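Side-chain contacts in Thiol:disulfide interchange protein DsbA (Neisseria meningitidis MC58, PDB 3HZ8), which probably acts as a periplasmic thiol-disulfide oxidoreductase of the DsbA type, introducing disulfide bonds into substrate proteins through a redox-active cysteine pair: residues G33-H38 with L71-L76; E62-V65 with E69-T72. The protein carries 1 engineered substitution. All coordinates share one frame; numbering follows the deposited sequence. Where two conformers were deposited one is given.

Contact 1 (G33-H38 with L71-L76); sequences GYFCPH and LTLARL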
ATOM      1  N   GLY A  33       4.022  -6.058  -1.660  1.00  6.37           N
ATOM      2  CA  GLY A  33       3.529  -7.347  -2.157  1.00  6.77           C
ATOM      3  C   GLY A  33       3.202  -8.201  -0.949  1.00  6.75           C
ATOM      4  O   GLY A  33       3.877  -8.099   0.082  1.00  7.50           O
ATOM      5  N   TYR A  34       2.180  -9.049  -1.058  1.00  6.97           N
ATOM      6  CA  TYR A  34       1.823  -9.928   0.067  1.00  7.41           C
ATOM      7  C   TYR A  34       2.868 -11.048   0.323  1.00  8.18           C
ATOM      8  O   TYR A  34       2.889 -11.651   1.397  1.00  8.84           O
ATOM      9  CB  TYR A  34       0.441 -10.543  -0.148  1.00  8.19           C
ATOM     10  CG  TYR A  34      -0.716  -9.615   0.108  1.00  8.43           C
ATOM     11  CD1 TYR A  34      -0.866  -8.972   1.341  1.00 10.95           C
ATOM     12  CD2 TYR A  34      -1.691  -9.413  -0.861  1.00  9.71           C
ATOM     13  CE1 TYR A  34      -1.967  -8.142   1.603  1.00 11.22           C
ATOM     14  CE2 TYR A  34      -2.792  -8.581  -0.613  1.00  9.92           C
ATOM     15  CZ  TYR A  34      -2.921  -7.937   0.619  1.00 10.14           C
ATOM     16  OH  TYR A  34      -4.024  -7.125   0.860  1.00 12.17           O
ATOM     17  N   PHE A  35       3.733 -11.301  -0.656  1.00  8.87           N
ATOM     18  CA  PHE A  35       4.798 -12.329  -0.542  1.00  9.47           C
ATOM     19  C   PHE A  35       6.035 -11.802   0.163  1.00  9.52           C
ATOM     20  O   PHE A  35       7.007 -12.529   0.328  1.00 10.38           O
ATOM     21  CB  PHE A  35       5.248 -12.734  -1.949  1.00 10.11           C
ATOM     22  CG  PHE A  35       5.506 -11.542  -2.840  1.00  9.51           C
ATOM     23  CD1 PHE A  35       6.625 -10.732  -2.628  1.00 10.31           C
ATOM     24  CD2 PHE A  35       4.608 -11.188  -3.852  1.00 11.27           C
ATOM     25  CE1 PHE A  35       6.865  -9.602  -3.404  1.00 11.81           C
ATOM     26  CE2 PHE A  35       4.834 -10.057  -4.623  1.00 12.11           C
ATOM     27  CZ  PHE A  35       5.962  -9.258  -4.403  1.00 10.74           C
ATOM     28  N   CYS A  36       6.020 -10.515   0.516  1.00  9.31           N
ATOM     29  CA  CYS A  36       7.228  -9.761   0.856  1.00  9.25           C
ATOM     30  C   CYS A  36       7.475  -9.695   2.380  1.00  9.00           C
ATOM     31  O   CYS A  36       6.732  -9.026   3.099  1.00  8.49           O
ATOM     32  CB  CYS A  36       7.078  -8.364   0.210  1.00  9.44           C
ATOM     33  SG  CYS A  36       8.091  -6.994   0.802  1.00  9.20           S
ATOM     34  N   PRO A  37       8.516 -10.403   2.880  1.00  9.22           N
ATOM     35  CA  PRO A  37       8.739 -10.351   4.325  1.00  9.40           C
ATOM     36  C   PRO A  37       8.963  -8.967   4.925  1.00  9.34           C
ATOM     37  O   PRO A  37       8.434  -8.686   6.002  1.00  9.61           O
ATOM     38  CB  PRO A  37       9.967 -11.249   4.529  1.00  9.26           C
ATOM     39  CG  PRO A  37       9.901 -12.206   3.375  1.00 10.43           C
ATOM     40  CD  PRO A  37       9.465 -11.330   2.228  1.00  9.26           C
ATOM     41  N   HIS A  38       9.706  -8.103   4.248  1.00  9.34           N
ATOM     42  CA  HIS A  38       9.934  -6.772   4.800  0.50  9.40           C
ATOM     43  C   HIS A  38       8.645  -5.964   4.810  1.00  9.19           C
ATOM     44  O   HIS A  38       8.434  -5.129   5.697  1.00  9.36           O
ATOM     45  CB  HIS A  38      11.072  -6.060   4.072  0.50  9.98           C
ATOM     46  CG  HIS A  38      12.429  -6.521   4.510  0.50 11.18           C
ATOM     47  ND1 HIS A  38      12.655  -7.083   5.748  0.50 12.73           N
ATOM     48  CD2 HIS A  38      13.632  -6.478   3.890  0.50 13.17           C
ATOM     49  CE1 HIS A  38      13.935  -7.387   5.864  0.50 13.50           C
ATOM     50  NE2 HIS A  38      14.552  -7.023   4.753  0.50 13.96           N
ATOM     51  N   LEU A  71      -0.881 -10.842 -10.854  1.00  8.31           N
ATOM     52  CA  LEU A  71      -2.131 -10.093 -10.978  0.50  8.55           C
ATOM     53  C   LEU A  71      -3.191 -10.572  -9.986  1.00  8.95           C
ATOM     54  O   LEU A  71      -3.947  -9.773  -9.476  1.00  9.90           O
ATOM     55  CB  LEU A  71      -2.664 -10.118 -12.421  0.50  8.79           C
ATOM     56  CG  LEU A  71      -3.777  -9.118 -12.764  0.50  8.68           C
ATOM     57  CD1 LEU A  71      -3.313  -7.683 -12.578  0.50  8.08           C
ATOM     58  CD2 LEU A  71      -4.277  -9.339 -14.187  0.50  9.02           C
ATOM     59  N   THR A  72      -3.221 -11.878  -9.711  1.00  9.02           N
ATOM     60  CA  THR A  72      -4.174 -12.431  -8.738  1.00  9.67           C
ATOM     61  C   THR A  72      -3.988 -11.831  -7.340  1.00  8.87           C
ATOM     62  O   THR A  72      -4.965 -11.534  -6.634  1.00  8.79           O
ATOM     63  CB  THR A  72      -4.085 -13.976  -8.698  1.00 10.32           C
ATOM     64  OG1 THR A  72      -4.472 -14.502  -9.979  1.00 13.34           O
ATOM     65  CG2 THR A  72      -4.998 -14.564  -7.593  1.00 11.34           C
ATOM     66  N   LEU A  73      -2.730 -11.620  -6.961  1.00  8.40           N
ATOM     67  CA  LEU A  73      -2.446 -11.012  -5.664  1.00  8.17           C
ATOM     68  C   LEU A  73      -2.851  -9.550  -5.639  1.00  7.94           C
ATOM     69  O   LEU A  73      -3.319  -9.055  -4.623  1.00  8.04           O
ATOM     70  CB  LEU A  73      -0.959 -11.151  -5.311  1.00  8.14           C
ATOM     71  CG  LEU A  73      -0.434 -12.573  -5.070  1.00  8.32           C
ATOM     72  CD1 LEU A  73       1.087 -12.572  -4.829  1.00  9.69           C
ATOM     73  CD2 LEU A  73      -1.206 -13.273  -3.919  1.00  9.42           C
ATOM     74  N   ALA A  74      -2.650  -8.848  -6.751  1.00  7.05           N
ATOM     75  CA  ALA A  74      -3.136  -7.474  -6.864  1.00  7.72           C
ATOM     76  C   ALA A  74      -4.674  -7.413  -6.790  1.00  8.61           C
ATOM     77  O   ALA A  74      -5.230  -6.506  -6.149  1.00  8.92           O
ATOM     78  CB  ALA A  74      -2.603  -6.815  -8.130  1.00  8.59           C
ATOM     79  N   ARG A  75      -5.363  -8.379  -7.410  1.00  8.58           N
ATOM     80  CA  ARG A  75      -6.822  -8.447  -7.303  1.00  9.35           C
ATOM     81  C   ARG A  75      -7.279  -8.700  -5.859  1.00  9.15           C
ATOM     82  O   ARG A  75      -8.296  -8.144  -5.415  1.00  9.27           O
ATOM     83  CB  ARG A  75      -7.389  -9.519  -8.236  1.00  9.75           C
ATOM     84  CG  ARG A  75      -8.868  -9.298  -8.517  1.00 12.89           C
ATOM     85  CD  ARG A  75      -9.426 -10.206  -9.603  1.00 16.60           C
ATOM     86  NE  ARG A  75     -10.796  -9.803  -9.888  1.00 19.82           N
ATOM     87  CZ  ARG A  75     -11.606 -10.413 -10.748  1.00 21.64           C
ATOM     88  NH1 ARG A  75     -11.187 -11.477 -11.420  1.00 23.64           N
ATOM     89  NH2 ARG A  75     -12.846  -9.953 -10.925  1.00 22.02           N
ATOM     90  N   LEU A  76      -6.538  -9.540  -5.134  1.00  9.27           N
ATOM     91  CA  LEU A  76      -6.765  -9.706  -3.689  1.00  9.70           C
ATOM     92  C   LEU A  76      -6.598  -8.390  -2.934  1.00 10.11           C
ATOM     93  O   LEU A  76      -7.431  -8.060  -2.086  1.00 10.49           O
ATOM     94  CB  LEU A  76      -5.833 -10.771  -3.099  1.00  8.93           C
ATOM     95  CG  LEU A  76      -5.904 -10.973  -1.579  1.00  9.71           C
ATOM     96  CD1 LEU A  76      -7.331 -11.232  -1.106  1.00  9.20           C
ATOM     97  CD2 LEU A  76      -4.952 -12.055  -1.125  1.00 11.09           C
TER
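Tyr34 holds its CG opposite the carbonyl carbon (chi1 -76°), carrying its ring toward helix 71-83, while Phe35, at chi1 47°, tucks its CG between backbone N and carbonyl carbon and brings a ring edge up to Leu73. Both aromatics belong to the type I turn, closed by a bond of 3.3 Å from Cys36 N to Gly33 O, that precedes the active-site helix of a DsbA-type thioredoxin fold; Cys36 occupies the N-cap of helix 37-50 and is joined to Cys39 in the redox disulfide. The CD2-CE2 side of the Tyr34 ring meets the helix at Leu73 O and at the Leu76 side chain. Leu73 O lies near the ring plane, 4.1 Å from Tyr34 CE2, and Leu76, its side chain crossing that of Tyr34 at about a right angle, places CG 4.0 Å from the same CE2 carbon. At the far end of the phenol Tyr34 OH is hydrogen-bonded to Asn92 OD1 of helix 88-101. That helix covers the contact, with Ile95 touching both Tyr34 and Leu76, and Met99 touching Phe35 and Leu73. Phe35 is gripped less extensively: Leu73 CD1 meets its edge in plane, 3.9 Å from Phe35 CD2, while Gly33 CA sits 3.8 Å above the plane of the Phe35 ring, displaced from the ring centre.

Contact 2 (E62-V65 with E69-T72); sequences EHVV and EMLT
Val65 and Met70 bring their CA atoms to 5.4 Å where the chain, having left strand 57-63, doubles back into the start of helix 71-83. Met70 buries more surface here than any other residue. Its side chain runs extended through CG and SD, then bends at chi3 (-68°), and Met70 SD settles against the main chain of the loop, 3.3 Å from Val64 O. Met70 SD also lies 3.9 Å from Val65 CA. Val64 lies alongside, pointing the same way, with CG2 4.1 Å from Met70 SD. His63 instead crosses Met70 at about a right angle: Met70 CG is 4.0 Å from His63 CE1. Met70 SD is at the edge of the His63 imidazole, 5.3 Å from its centroid. Strand 57-63 is an outermost strand of the thioredoxin sheet, and in DsbA proteins the chain passes from this region into the inserted helical domain, so the contact packs the two sides of that junction. The imidazole is fixed in its rotation by its neighbour, since His63 ND1 donates to a lone pair of Val64 O, in the carbonyl plane, at 2.8 Å and 162°. The same carbonyl oxygen therefore meets both an N-H and the methionine sulfur. On the other flank Val65 turns CG1 toward the backbone of Leu71, 4.1 Å from Leu71 N, and Val65 N is hydrogen-bonded to Thr147 OG1 of helix 134-149.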
ATOM      1  N   GLU A  62      -0.938  -0.023  -2.918  1.00  7.39           N
ATOM      2  CA  GLU A  62      -1.009  -0.620  -4.256  1.00  7.73           C
ATOM      3  C   GLU A  62      -0.073  -1.825  -4.294  1.00  7.19           C
ATOM      4  O   GLU A  62       1.085  -1.723  -3.863  1.00  7.74           O
ATOM      5  CB  GLU A  62      -0.567   0.395  -5.318  1.00  7.73           C
ATOM      6  CG  GLU A  62      -1.323   1.747  -5.301  1.00  8.47           C
ATOM      7  CD  GLU A  62      -2.787   1.653  -5.775  1.00 10.54           C
ATOM      8  OE1 GLU A  62      -3.202   0.587  -6.280  1.00 11.57           O
ATOM      9  OE2 GLU A  62      -3.526   2.659  -5.647  1.00 10.67           O
ATOM     10  N   HIS A  63      -0.573  -2.961  -4.776  1.00  6.93           N
ATOM     11  CA  HIS A  63       0.244  -4.182  -4.873  1.00  6.94           C
ATOM     12  C   HIS A  63       0.998  -4.159  -6.187  1.00  7.14           C
ATOM     13  O   HIS A  63       0.401  -3.902  -7.238  1.00  7.50           O
ATOM     14  CB  HIS A  63      -0.664  -5.419  -4.812  1.00  7.37           C
ATOM     15  CG  HIS A  63       0.037  -6.701  -4.482  1.00  7.05           C
ATOM     16  ND1 HIS A  63       0.915  -7.333  -5.338  1.00  6.29           N
ATOM     17  CD2 HIS A  63      -0.064  -7.502  -3.395  1.00  6.75           C
ATOM     18  CE1 HIS A  63       1.366  -8.438  -4.768  1.00  7.66           C
ATOM     19  NE2 HIS A  63       0.770  -8.576  -3.597  1.00  7.55           N
ATOM     20  N   VAL A  64       2.306  -4.412  -6.148  1.00  6.70           N
ATOM     21  CA  VAL A  64       3.081  -4.453  -7.394  1.00  7.35           C
ATOM     22  C   VAL A  64       2.658  -5.635  -8.275  1.00  7.37           C
ATOM     23  O   VAL A  64       2.149  -6.647  -7.778  1.00  6.98           O
ATOM     24  CB  VAL A  64       4.627  -4.498  -7.156  1.00  7.16           C
ATOM     25  CG1 VAL A  64       5.107  -3.179  -6.548  1.00  8.45           C
ATOM     26  CG2 VAL A  64       5.057  -5.716  -6.325  1.00  8.59           C
ATOM     27  N   VAL A  65       2.853  -5.498  -9.588  1.00  7.47           N
ATOM     28  CA  VAL A  65       2.627  -6.614 -10.513  1.00  7.75           C
ATOM     29  C   VAL A  65       3.872  -6.739 -11.389  1.00  7.95           C
ATOM     30  O   VAL A  65       4.109  -5.905 -12.267  1.00  8.72           O
ATOM     31  CB  VAL A  65       1.340  -6.434 -11.362  1.00  8.22           C
ATOM     32  CG1 VAL A  65       1.169  -7.599 -12.347  1.00  7.85           C
ATOM     33  CG2 VAL A  65       0.122  -6.274 -10.456  1.00  7.78           C
ATOM     34  N   GLU A  69       1.459 -13.830 -13.246  1.00  9.83           N
ATOM     35  CA  GLU A  69       0.948 -14.642 -12.147  1.00  9.99           C
ATOM     36  C   GLU A  69       0.640 -13.808 -10.907  1.00  9.32           C
ATOM     37  O   GLU A  69      -0.081 -14.251 -10.019  1.00 10.03           O
ATOM     38  CB  GLU A  69       1.957 -15.732 -11.789  1.00 10.55           C
ATOM     39  CG  GLU A  69       2.126 -16.799 -12.862  1.00 11.45           C
ATOM     40  CD  GLU A  69       3.184 -16.449 -13.908  1.00 12.18           C
ATOM     41  OE1 GLU A  69       3.733 -15.319 -13.891  1.00 10.40           O
ATOM     42  OE2 GLU A  69       3.476 -17.317 -14.757  1.00 14.26           O
ATOM     43  N   MET A  70       1.192 -12.601 -10.862  1.00  8.59           N
ATOM     44  CA  MET A  70       1.068 -11.728  -9.686  1.00  8.11           C
ATOM     45  C   MET A  70      -0.213 -10.892  -9.701  1.00  8.46           C
ATOM     46  O   MET A  70      -0.586 -10.317  -8.679  1.00  7.22           O
ATOM     47  CB  MET A  70       2.320 -10.847  -9.559  1.00  7.86           C
ATOM     48  CG  MET A  70       2.508 -10.160  -8.206  1.00  7.83           C
ATOM     49  SD  MET A  70       4.075  -9.264  -8.054  1.00  7.32           S
ATOM     50  CE  MET A  70       5.280 -10.619  -8.058  1.00  8.26           C
ATOM     51  N   LEU A  71      -0.881 -10.842 -10.854  1.00  8.31           N
ATOM     52  CA  LEU A  71      -2.131 -10.093 -10.978  0.50  8.55           C
ATOM     53  C   LEU A  71      -3.191 -10.572  -9.986  1.00  8.95           C
ATOM     54  O   LEU A  71      -3.947  -9.773  -9.476  1.00  9.90           O
ATOM     55  CB  LEU A  71      -2.664 -10.118 -12.421  0.50  8.79           C
ATOM     56  CG  LEU A  71      -3.777  -9.118 -12.764  0.50  8.68           C
ATOM     57  CD1 LEU A  71      -3.313  -7.683 -12.578  0.50  8.08           C
ATOM     58  CD2 LEU A  71      -4.277  -9.339 -14.187  0.50  9.02           C
ATOM     59  N   THR A  72      -3.221 -11.878  -9.711  1.00  9.02           N
ATOM     60  CA  THR A  72      -4.174 -12.431  -8.738  1.00  9.67           C
ATOM     61  C   THR A  72      -3.988 -11.831  -7.340  1.00  8.87           C
ATOM     62  O   THR A  72      -4.965 -11.534  -6.634  1.00  8.79           O
ATOM     63  CB  THR A  72      -4.085 -13.976  -8.698  1.00 10.32           C
ATOM     64  OG1 THR A  72      -4.472 -14.502  -9.979  1.00 13.34           O
ATOM     65  CG2 THR A  72      -4.998 -14.564  -7.593  1.00 11.34           C
TER

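How the contacts relate
From the N terminus the chain leaves strand 26-32, makes the turn in 33-38, and runs through helix 37-50 and strand 57-63 before reaching the second halves of both contacts. Contact 1 closes the long loop, with 32 residues between its segments; contact 2 closes a short one of three residues. Contact 2 is nested within contact 1, and their second segments share Leu71 and Thr72. The two lie about 6 Å apart, centre to centre, and touch directly: Tyr34 N is 2.9 Å from His63 NE2, and Phe35 CE2 is 3.5 Å from Met70 CE. Together they tie the active-site turn and the edge strand to helix 71-83.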